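Local coordinates for protein mRNA export factor MEX67 (Candida albicans, PDB 1Q40) that probably carries messenger RNA out of the nucleus through nuclear pores, its NTF2-like domain pairing with the domain of a second protein, at residues B[44-52]-B[70-79]; B[134-145]-B[178-189]. All coordinates share one frame; numbering follows the deposited sequence.

Contact 1 of 2, residues B[44-52]-B[70-79]; sequences QFSMQVDSS and FGYYLNNSRN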
loop_
_atom_site.group_PDB
_atom_site.type_symbol
_atom_site.label_atom_id
_atom_site.label_comp_id
_atom_site.label_asym_id
_atom_site.label_seq_id
_atom_site.Cartn_x
_atom_site.Cartn_y
_atom_site.Cartn_z
ATOM N N GLN B 44 -11.289 11.748 -5.719
ATOM C CA GLN B 44 -11.623 10.751 -4.702
ATOM C C GLN B 44 -10.568 10.680 -3.583
ATOM O O GLN B 44 -9.346 10.728 -3.830
ATOM C CB GLN B 44 -11.810 9.368 -5.336
ATOM C CG GLN B 44 -12.937 9.293 -6.341
ATOM C CD GLN B 44 -13.045 7.927 -6.997
ATOM O OE1 GLN B 44 -13.640 7.006 -6.438
ATOM N NE2 GLN B 44 -12.478 7.796 -8.187
ATOM N N PHE B 45 -11.067 10.596 -2.353
ATOM C CA PHE B 45 -10.258 10.349 -1.172
ATOM C C PHE B 45 -10.886 9.290 -0.288
ATOM O O PHE B 45 -12.082 9.322 -0.021
ATOM C CB PHE B 45 -10.104 11.611 -0.330
ATOM C CG PHE B 45 -9.369 11.381 0.962
ATOM C CD1 PHE B 45 -7.994 11.198 0.964
ATOM C CD2 PHE B 45 -10.054 11.353 2.181
ATOM C CE1 PHE B 45 -7.301 10.977 2.161
ATOM C CE2 PHE B 45 -9.368 11.124 3.373
ATOM C CZ PHE B 45 -7.996 10.937 3.359
ATOM N N SER B 46 -10.069 8.362 0.193
ATOM C CA SER B 46 -10.461 7.541 1.324
ATOM C C SER B 46 -9.256 7.182 2.184
ATOM O O SER B 46 -8.097 7.239 1.738
ATOM C CB SER B 46 -11.232 6.296 0.874
ATOM O OG SER B 46 -10.591 5.623 -0.197
HETATM N N MSE B 47 -9.546 6.874 3.443
HETATM C CA MSE B 47 -8.549 6.500 4.432
HETATM C C MSE B 47 -8.868 5.097 4.962
HETATM O O MSE B 47 -10.037 4.760 5.194
HETATM C CB MSE B 47 -8.525 7.529 5.575
HETATM C CG MSE B 47 -7.537 7.224 6.699
HETATM SE SE MSE B 47 -8.309 6.067 8.091
HETATM C CE MSE B 47 -9.885 7.063 8.498
ATOM N N GLN B 48 -7.826 4.286 5.129
ATOM C CA GLN B 48 -7.954 2.907 5.631
ATOM C C GLN B 48 -7.003 2.684 6.812
ATOM O O GLN B 48 -5.879 3.176 6.807
ATOM C CB GLN B 48 -7.685 1.902 4.474
ATOM C CG GLN B 48 -6.301 2.044 3.782
ATOM C CD GLN B 48 -6.087 1.083 2.596
ATOM O OE1 GLN B 48 -6.303 -0.123 2.717
ATOM N NE2 GLN B 48 -5.651 1.624 1.464
ATOM N N VAL B 49 -7.461 1.959 7.832
ATOM C CA VAL B 49 -6.642 1.572 8.973
ATOM C C VAL B 49 -6.231 0.098 8.829
ATOM O O VAL B 49 -7.063 -0.768 8.529
ATOM C CB VAL B 49 -7.388 1.765 10.314
ATOM C CG1 VAL B 49 -6.590 1.188 11.483
ATOM C CG2 VAL B 49 -7.694 3.234 10.538
ATOM N N ASP B 50 -4.940 -0.160 9.030
ATOM C CA ASP B 50 -4.390 -1.524 9.131
ATOM C C ASP B 50 -3.792 -1.734 10.527
ATOM O O ASP B 50 -2.610 -1.516 10.747
ATOM C CB ASP B 50 -3.314 -1.734 8.061
ATOM C CG ASP B 50 -2.752 -3.153 8.052
ATOM O OD1 ASP B 50 -3.177 -4.002 8.882
ATOM O OD2 ASP B 50 -1.869 -3.507 7.233
ATOM N N SER B 51 -4.628 -2.165 11.461
ATOM C CA SER B 51 -4.232 -2.343 12.849
ATOM C C SER B 51 -3.313 -3.547 13.054
ATOM O O SER B 51 -2.681 -3.670 14.098
ATOM C CB SER B 51 -5.470 -2.445 13.748
ATOM O OG SER B 51 -6.225 -3.618 13.485
ATOM N N SER B 52 -3.251 -4.436 12.068
ATOM C CA SER B 52 -2.426 -5.627 12.158
ATOM C C SER B 52 -1.018 -5.456 11.585
ATOM O O SER B 52 -0.243 -6.415 11.558
ATOM C CB SER B 52 -3.109 -6.779 11.429
ATOM O OG SER B 52 -2.484 -8.001 11.803
ATOM N N PHE B 70 -6.679 3.325 17.800
ATOM C CA PHE B 70 -7.098 3.919 16.524
ATOM C C PHE B 70 -8.492 4.584 16.567
ATOM O O PHE B 70 -9.107 4.778 15.518
ATOM C CB PHE B 70 -7.091 2.851 15.427
ATOM C CG PHE B 70 -5.723 2.351 15.068
ATOM C CD1 PHE B 70 -5.260 1.130 15.548
ATOM C CD2 PHE B 70 -4.911 3.083 14.221
ATOM C CE1 PHE B 70 -3.992 0.661 15.191
ATOM C CE2 PHE B 70 -3.644 2.632 13.862
ATOM C CZ PHE B 70 -3.179 1.415 14.345
ATOM N N GLY B 71 -8.972 4.927 17.767
ATOM C CA GLY B 71 -10.298 5.502 17.980
ATOM C C GLY B 71 -10.776 6.637 17.083
ATOM O O GLY B 71 -11.943 6.672 16.720
ATOM N N TYR B 72 -9.899 7.567 16.713
ATOM C CA TYR B 72 -10.292 8.670 15.819
ATOM C C TYR B 72 -10.469 8.257 14.349
ATOM O O TYR B 72 -11.118 8.960 13.577
ATOM C CB TYR B 72 -9.271 9.812 15.893
ATOM C CG TYR B 72 -9.440 10.727 17.094
ATOM C CD1 TYR B 72 -8.371 11.013 17.936
ATOM C CD2 TYR B 72 -10.674 11.299 17.382
ATOM C CE1 TYR B 72 -8.530 11.847 19.050
ATOM C CE2 TYR B 72 -10.847 12.126 18.487
ATOM C CZ TYR B 72 -9.771 12.403 19.309
ATOM O OH TYR B 72 -9.961 13.233 20.384
ATOM N N TYR B 73 -9.897 7.114 13.981
ATOM C CA TYR B 73 -9.803 6.652 12.602
ATOM C C TYR B 73 -10.785 5.544 12.212
ATOM O O TYR B 73 -11.114 5.386 11.027
ATOM C CB TYR B 73 -8.406 6.101 12.383
ATOM C CG TYR B 73 -7.299 7.109 12.561
ATOM C CD1 TYR B 73 -6.857 7.865 11.485
ATOM C CD2 TYR B 73 -6.695 7.303 13.790
ATOM C CE1 TYR B 73 -5.844 8.799 11.623
ATOM C CE2 TYR B 73 -5.651 8.244 13.946
ATOM C CZ TYR B 73 -5.227 8.972 12.853
ATOM O OH TYR B 73 -4.218 9.908 12.953
ATOM N N LEU B 74 -11.247 4.775 13.192
ATOM C CA LEU B 74 -11.941 3.523 12.908
ATOM C C LEU B 74 -13.281 3.691 12.217
ATOM O O LEU B 74 -13.618 2.899 11.338
ATOM C CB LEU B 74 -12.149 2.706 14.186
ATOM C CG LEU B 74 -10.910 2.095 14.808
ATOM C CD1 LEU B 74 -11.284 1.496 16.147
ATOM C CD2 LEU B 74 -10.321 1.045 13.910
ATOM N N ASN B 75 -14.065 4.686 12.612
ATOM C CA ASN B 75 -15.403 4.826 12.017
ATOM C C ASN B 75 -15.342 5.187 10.537
ATOM O O ASN B 75 -16.212 4.801 9.759
ATOM C CB ASN B 75 -16.254 5.854 12.754
ATOM C CG ASN B 75 -17.698 5.828 12.296
ATOM O OD1 ASN B 75 -18.335 4.769 12.272
ATOM N ND2 ASN B 75 -18.217 6.982 11.902
ATOM N N ASN B 76 -14.301 5.920 10.154
ATOM C CA ASN B 76 -14.124 6.338 8.777
ATOM C C ASN B 76 -13.197 5.454 7.939
ATOM O O ASN B 76 -12.985 5.741 6.760
ATOM C CB ASN B 76 -13.632 7.781 8.755
ATOM C CG ASN B 76 -14.703 8.762 9.218
ATOM O OD1 ASN B 76 -15.898 8.463 9.159
ATOM N ND2 ASN B 76 -14.279 9.924 9.697
ATOM N N SER B 77 -12.663 4.392 8.534
ATOM C CA SER B 77 -11.704 3.520 7.859
ATOM C C SER B 77 -12.351 2.707 6.745
ATOM O O SER B 77 -13.323 2.001 6.965
ATOM C CB SER B 77 -11.036 2.567 8.864
ATOM O OG SER B 77 -10.293 1.545 8.208
ATOM N N ARG B 78 -11.803 2.819 5.547
ATOM C CA ARG B 78 -12.298 2.092 4.377
ATOM C C ARG B 78 -11.368 0.914 4.082
ATOM O O ARG B 78 -10.924 0.718 2.944
ATOM C CB ARG B 78 -12.387 3.036 3.172
ATOM C CG ARG B 78 -13.322 2.528 2.096
ATOM C CD ARG B 78 -13.491 3.497 0.935
ATOM N NE ARG B 78 -14.522 3.053 0.009
ATOM C CZ ARG B 78 -14.351 2.838 -1.297
ATOM N NH1 ARG B 78 -13.171 2.973 -1.871
ATOM N NH2 ARG B 78 -15.383 2.444 -2.030
ATOM N N ASN B 79 -11.046 0.151 5.129
ATOM C CA ASN B 79 -10.355 -1.118 4.964
ATOM C C ASN B 79 -11.411 -2.069 4.451
ATOM O O ASN B 79 -12.276 -2.562 5.209
ATOM C CB ASN B 79 -9.740 -1.598 6.283
ATOM C CG ASN B 79 -9.025 -2.941 6.152
ATOM O OD1 ASN B 79 -9.312 -3.734 5.244
ATOM N ND2 ASN B 79 -8.104 -3.214 7.084
HETATM O O HOH W 1 -12.323 7.046 4.481
#

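Contact 2 of 2, residues B[134-145]-B[178-189]; sequences IMITLHGSFDEV and LSKKSFDRTFVV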
loop_
_atom_site.group_PDB
_atom_site.type_symbol
_atom_site.label_atom_id
_atom_site.label_comp_id
_atom_site.label_asym_id
_atom_site.label_seq_id
_atom_site.Cartn_x
_atom_site.Cartn_y
_atom_site.Cartn_z
ATOM N N ILE B 134 0.928 11.342 -13.044
ATOM C CA ILE B 134 1.985 10.671 -12.302
ATOM C C ILE B 134 1.433 10.124 -10.987
ATOM O O ILE B 134 0.474 10.656 -10.441
ATOM C CB ILE B 134 3.212 11.605 -12.064
ATOM C CG1 ILE B 134 2.868 12.786 -11.161
ATOM C CG2 ILE B 134 3.765 12.133 -13.402
ATOM C CD1 ILE B 134 4.082 13.420 -10.546
HETATM N N MSE B 135 2.044 9.043 -10.519
HETATM C CA MSE B 135 1.735 8.417 -9.241
HETATM C C MSE B 135 2.802 8.833 -8.259
HETATM O O MSE B 135 3.980 8.705 -8.558
HETATM C CB MSE B 135 1.799 6.900 -9.361
HETATM C CG MSE B 135 0.825 6.292 -10.327
HETATM SE SE MSE B 135 -0.649 5.459 -9.372
HETATM C CE MSE B 135 0.065 3.851 -8.881
ATOM N N ILE B 136 2.391 9.326 -7.097
ATOM C CA ILE B 136 3.305 9.632 -6.006
ATOM C C ILE B 136 2.870 8.868 -4.755
ATOM O O ILE B 136 1.755 9.053 -4.276
ATOM C CB ILE B 136 3.312 11.144 -5.701
ATOM C CG1 ILE B 136 3.602 11.969 -6.962
ATOM C CG2 ILE B 136 4.340 11.445 -4.611
ATOM C CD1 ILE B 136 3.265 13.442 -6.826
ATOM N N THR B 137 3.752 8.019 -4.234
ATOM C CA THR B 137 3.505 7.304 -2.985
ATOM C C THR B 137 4.558 7.662 -1.934
ATOM O O THR B 137 5.760 7.546 -2.174
ATOM C CB THR B 137 3.464 5.796 -3.241
ATOM O OG1 THR B 137 2.312 5.494 -4.032
ATOM C CG2 THR B 137 3.220 5.007 -1.971
ATOM N N LEU B 138 4.083 8.100 -0.772
ATOM C CA LEU B 138 4.924 8.507 0.335
ATOM C C LEU B 138 4.712 7.555 1.503
ATOM O O LEU B 138 3.583 7.156 1.786
ATOM C CB LEU B 138 4.564 9.935 0.754
ATOM C CG LEU B 138 5.335 10.529 1.943
ATOM C CD1 LEU B 138 6.774 10.760 1.568
ATOM C CD2 LEU B 138 4.676 11.813 2.462
ATOM N N HIS B 139 5.808 7.188 2.168
ATOM C CA HIS B 139 5.799 6.312 3.341
ATOM C C HIS B 139 6.533 7.007 4.474
ATOM O O HIS B 139 7.574 7.617 4.252
ATOM C CB HIS B 139 6.501 4.982 3.062
ATOM C CG HIS B 139 6.091 4.326 1.775
ATOM N ND1 HIS B 139 5.013 3.473 1.686
ATOM C CD2 HIS B 139 6.644 4.365 0.541
ATOM C CE1 HIS B 139 4.897 3.047 0.441
ATOM N NE2 HIS B 139 5.874 3.576 -0.275
ATOM N N GLY B 140 6.015 6.905 5.694
ATOM C CA GLY B 140 6.684 7.512 6.829
ATOM C C GLY B 140 5.906 7.450 8.123
ATOM O O GLY B 140 5.154 6.502 8.364
ATOM N N SER B 141 6.098 8.473 8.952
ATOM C CA SER B 141 5.381 8.611 10.221
ATOM C C SER B 141 5.038 10.070 10.536
ATOM O O SER B 141 5.547 10.991 9.901
ATOM C CB SER B 141 6.211 8.006 11.362
ATOM O OG SER B 141 7.476 8.662 11.471
ATOM N N PHE B 142 4.136 10.267 11.492
ATOM C CA PHE B 142 3.795 11.605 11.978
ATOM C C PHE B 142 3.490 11.603 13.473
ATOM O O PHE B 142 3.257 10.549 14.074
ATOM C CB PHE B 142 2.632 12.233 11.181
ATOM C CG PHE B 142 1.346 11.420 11.183
ATOM C CD1 PHE B 142 0.507 11.393 12.296
ATOM C CD2 PHE B 142 0.969 10.706 10.066
ATOM C CE1 PHE B 142 -0.680 10.639 12.292
ATOM C CE2 PHE B 142 -0.218 9.951 10.057
ATOM C CZ PHE B 142 -1.034 9.930 11.164
ATOM N N ASP B 143 3.537 12.793 14.069
ATOM C CA ASP B 143 3.046 13.027 15.417
ATOM C C ASP B 143 1.636 13.579 15.316
ATOM O O ASP B 143 1.320 14.322 14.395
ATOM C CB ASP B 143 3.915 14.053 16.134
ATOM C CG ASP B 143 5.294 13.539 16.413
ATOM O OD1 ASP B 143 5.460 12.864 17.450
ATOM O OD2 ASP B 143 6.269 13.745 15.653
ATOM N N GLU B 144 0.783 13.203 16.256
ATOM C CA GLU B 144 -0.523 13.823 16.380
ATOM C C GLU B 144 -0.391 14.907 17.428
ATOM O O GLU B 144 0.024 14.628 18.545
ATOM C CB GLU B 144 -1.571 12.797 16.782
ATOM C CG GLU B 144 -1.829 11.766 15.700
ATOM C CD GLU B 144 -2.751 10.646 16.154
ATOM O OE1 GLU B 144 -3.082 10.596 17.355
ATOM O OE2 GLU B 144 -3.133 9.800 15.312
ATOM N N VAL B 145 -0.721 16.142 17.058
ATOM C CA VAL B 145 -0.562 17.302 17.943
ATOM C C VAL B 145 -1.875 17.809 18.551
ATOM O O VAL B 145 -1.861 18.561 19.520
ATOM C CB VAL B 145 0.157 18.465 17.226
ATOM C CG1 VAL B 145 1.564 18.047 16.812
ATOM C CG2 VAL B 145 -0.625 18.953 16.010
ATOM N N LEU B 178 -3.718 10.762 21.858
ATOM C CA LEU B 178 -2.980 11.111 20.658
ATOM C C LEU B 178 -1.663 10.351 20.723
ATOM O O LEU B 178 -1.097 10.191 21.794
ATOM C CB LEU B 178 -2.743 12.623 20.582
ATOM C CG LEU B 178 -3.981 13.529 20.611
ATOM C CD1 LEU B 178 -3.568 14.969 20.830
ATOM C CD2 LEU B 178 -4.816 13.411 19.355
ATOM N N SER B 179 -1.199 9.869 19.576
ATOM C CA SER B 179 0.060 9.138 19.470
ATOM C C SER B 179 0.605 9.201 18.045
ATOM O O SER B 179 -0.112 9.536 17.098
ATOM C CB SER B 179 -0.125 7.662 19.871
ATOM O OG SER B 179 -0.745 6.905 18.819
ATOM N N LYS B 180 1.877 8.850 17.905
ATOM C CA LYS B 180 2.506 8.722 16.609
ATOM C C LYS B 180 1.818 7.610 15.834
ATOM O O LYS B 180 1.334 6.656 16.422
ATOM C CB LYS B 180 3.995 8.381 16.743
ATOM C CG LYS B 180 4.815 9.466 17.404
ATOM C CD LYS B 180 6.267 9.040 17.541
ATOM C CE LYS B 180 7.132 9.603 16.421
ATOM N NZ LYS B 180 8.196 10.501 16.939
ATOM N N LYS B 181 1.760 7.763 14.515
ATOM C CA LYS B 181 1.330 6.691 13.619
ATOM C C LYS B 181 2.311 6.588 12.445
ATOM O O LYS B 181 2.976 7.549 12.103
ATOM C CB LYS B 181 -0.071 6.967 13.073
ATOM C CG LYS B 181 -1.147 7.258 14.126
ATOM C CD LYS B 181 -1.596 6.006 14.851
ATOM C CE LYS B 181 -2.882 6.254 15.637
ATOM N NZ LYS B 181 -2.739 7.375 16.610
ATOM N N SER B 182 2.409 5.411 11.842
ATOM C CA SER B 182 3.080 5.293 10.551
ATOM C C SER B 182 2.002 5.281 9.482
ATOM O O SER B 182 0.818 5.099 9.782
ATOM C CB SER B 182 3.965 4.053 10.483
ATOM O OG SER B 182 5.142 4.261 11.241
ATOM N N PHE B 183 2.404 5.530 8.244
ATOM C CA PHE B 183 1.449 5.663 7.153
ATOM C C PHE B 183 2.088 5.531 5.778
ATOM O O PHE B 183 3.311 5.653 5.606
ATOM C CB PHE B 183 0.768 7.038 7.225
ATOM C CG PHE B 183 1.624 8.153 6.697
ATOM C CD1 PHE B 183 1.522 8.553 5.363
ATOM C CD2 PHE B 183 2.556 8.772 7.513
ATOM C CE1 PHE B 183 2.337 9.559 4.852
ATOM C CE2 PHE B 183 3.380 9.798 7.017
ATOM C CZ PHE B 183 3.267 10.197 5.690
ATOM N N ASP B 184 1.209 5.301 4.803
ATOM C CA ASP B 184 1.520 5.364 3.384
ATOM C C ASP B 184 0.405 6.144 2.695
ATOM O O ASP B 184 -0.760 5.972 3.019
ATOM C CB ASP B 184 1.612 3.960 2.807
ATOM C CG ASP B 184 2.340 2.991 3.736
ATOM O OD1 ASP B 184 3.591 2.866 3.605
ATOM O OD2 ASP B 184 1.732 2.324 4.619
ATOM N N ARG B 185 0.758 6.992 1.742
ATOM C CA ARG B 185 -0.217 7.805 1.050
ATOM C C ARG B 185 0.106 7.872 -0.442
ATOM O O ARG B 185 1.232 8.189 -0.816
ATOM C CB ARG B 185 -0.233 9.210 1.640
ATOM C CG ARG B 185 -1.476 10.003 1.278
ATOM C CD ARG B 185 -1.652 11.283 2.094
ATOM N NE ARG B 185 -2.936 11.901 1.793
ATOM C CZ ARG B 185 -3.497 12.878 2.492
ATOM N NH1 ARG B 185 -4.667 13.365 2.107
ATOM N NH2 ARG B 185 -2.913 13.368 3.567
ATOM N N THR B 186 -0.899 7.603 -1.270
ATOM C CA THR B 186 -0.768 7.545 -2.724
ATOM C C THR B 186 -1.648 8.602 -3.382
ATOM O O THR B 186 -2.847 8.667 -3.126
ATOM C CB THR B 186 -1.168 6.141 -3.228
ATOM O OG1 THR B 186 -0.240 5.178 -2.733
ATOM C CG2 THR B 186 -1.036 6.019 -4.749
ATOM N N PHE B 187 -1.031 9.422 -4.228
ATOM C CA PHE B 187 -1.706 10.438 -5.017
ATOM C C PHE B 187 -1.604 10.068 -6.511
ATOM O O PHE B 187 -0.537 9.682 -6.977
ATOM C CB PHE B 187 -1.028 11.800 -4.829
ATOM C CG PHE B 187 -0.975 12.292 -3.401
ATOM C CD1 PHE B 187 -1.975 13.108 -2.898
ATOM C CD2 PHE B 187 0.107 11.984 -2.586
ATOM C CE1 PHE B 187 -1.919 13.593 -1.596
ATOM C CE2 PHE B 187 0.178 12.458 -1.278
ATOM C CZ PHE B 187 -0.836 13.272 -0.787
ATOM N N VAL B 188 -2.700 10.182 -7.254
ATOM C CA VAL B 188 -2.631 10.266 -8.712
ATOM C C VAL B 188 -2.831 11.738 -9.053
ATOM O O VAL B 188 -3.886 12.298 -8.771
ATOM C CB VAL B 188 -3.714 9.416 -9.403
ATOM C CG1 VAL B 188 -3.628 9.558 -10.924
ATOM C CG2 VAL B 188 -3.587 7.964 -9.001
ATOM N N VAL B 189 -1.809 12.368 -9.627
ATOM C CA VAL B 189 -1.840 13.793 -9.957
ATOM C C VAL B 189 -1.888 13.975 -11.481
ATOM O O VAL B 189 -1.117 13.351 -12.206
ATOM C CB VAL B 189 -0.611 14.526 -9.374
ATOM C CG1 VAL B 189 -0.759 16.043 -9.518
ATOM C CG2 VAL B 189 -0.397 14.139 -7.906
#

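Contact 1 of 2, residues B[44-52]-B[70-79]
Three hydrogen bonds tie the loop at S77, R78 and N79 to alternate residues of the strand 44-49. The amide of R78 gives the shortest, 2.6 Å from R78 N to M47 O, nearly straight at 164° and in the plane of the M47 carbonyl. V49 uses its N-H on a side chain instead, and V49 N lies 2.9 Å from S77 OG. That hydroxyl is placed by a first torsion which sets OG opposite the S77 backbone N (chi1 169°) and beside its carbonyl carbon; N79 N adds a weak bond to the same oxygen. The amide of N79 then closes the set with ND2 3.0 Å from V49 O, while its OD1 is held by T81. A water fills in at M47, accepting from M47 N and lying 2.7 Å from N76 O.

In this NTF2-like domain the strand pairs with 198-208 on one flank, and the loop following it folds back over its end before helix 86-91 begins.

The apolar contacts centre on V49, whose two methyls part company. CG1 sits over one face of the F70 ring, a CH-pi contact 3.9 Å from V49 CG1 to the centroid, while V49 CG2 packs 3.5 Å from Y73 CB. M47, present as selenomethionine, approaches Y73 from the rim: its chain, bent at chi2 (-87°) and again at chi3, brings selenium 4.1 Å from Y73 CD1, near the ring plane, as a Met-aromatic contact. Beyond it, CE reaches the Y73 carbonyl.

Charged and polar ends lead to the partner protein. The extended R78 chain runs alongside S46, with R78 CD 3.6 Å from S46 CB, and carries NH1 to an acidic side chain of that other chain, while S46 OG also bonds an acidic side chain there.

Contact 2 of 2, residues B[134-145]-B[178-189]
H139 and D184 face each other as a non-hydrogen-bonded pair, so both project from the same face of the sheet; their first torsions (chi1 -47° and -41°), with CG opposite the carbonyl carbon and next to the backbone N, swing ring and carboxylate together. H139 ND1 comes to 2.5 Å from D184 OD1, an almost straight bond whose very short length should be read with caution. The carboxylate oxygen lies at the edge of the imidazole, the two planes 70° apart. E124 takes the NE2 side of the ring and R207 pairs with D184 OD2; acidic groups at both ring nitrogens would probably favour a protonated histidine.

On the same face T137 OG1 and T186 OG1 stand 2.9 Å apart, and T186 OG1 has a hydrogen-bond partner in a polar side chain of the other protein. These residues belong to two long antiparallel strands of the curved NTF2-like sheet, paired by backbone bonds from I134-V189 to F142-K181. The partner packs on the face with M135, T137 and H139, and helix 14-29 covers I136, L138 and F187 on the other.

There F183 lays one ring face over the backbone of G140 and takes L138 CD2 at its edge, 3.9 Å from F183 CZ. F142 leans obliquely against it, with F142 CD2 3.6 Å from F183 CD2, and rests its CZ 3.7 Å from K181 CB.

Past the paired stretch, E144 reaches across with its carboxylate. S179 N is 3.0 Å from E144 OE1 and K181 NZ 2.8 Å from E144 OE2, the second a salt bridge; both donors come from above the carboxylate plane. The hydroxyl of Y73 is hydrogen-bonded to OE2 as well. S179 OG gives the lysine ammonium another partner, whereas the E144 amide nitrogen is buried without one.

How the contacts relate
After helix 14-29 the chain runs out along the strand 44-49, and contact 1 closes the first loop, of 17 residues, by bringing 70-79 back onto that strand. Helix 86-91, helix 96-105 and the strand 122-127 follow before contact 2 opens, pairing 134-145 with 178-189 around a partly disordered connection. The two loops are therefore in series, neither nested nor crossed, although both reach one sheet: strand 198-208 lies between 44-49 and 181-190. Their centres are 13 Å apart, yet they touch. Y73 of contact 1 reaches over to contact 2, its OH 2.6 Å from E144 OE2, probably hydrogen-bonded, and its ring packs on K181.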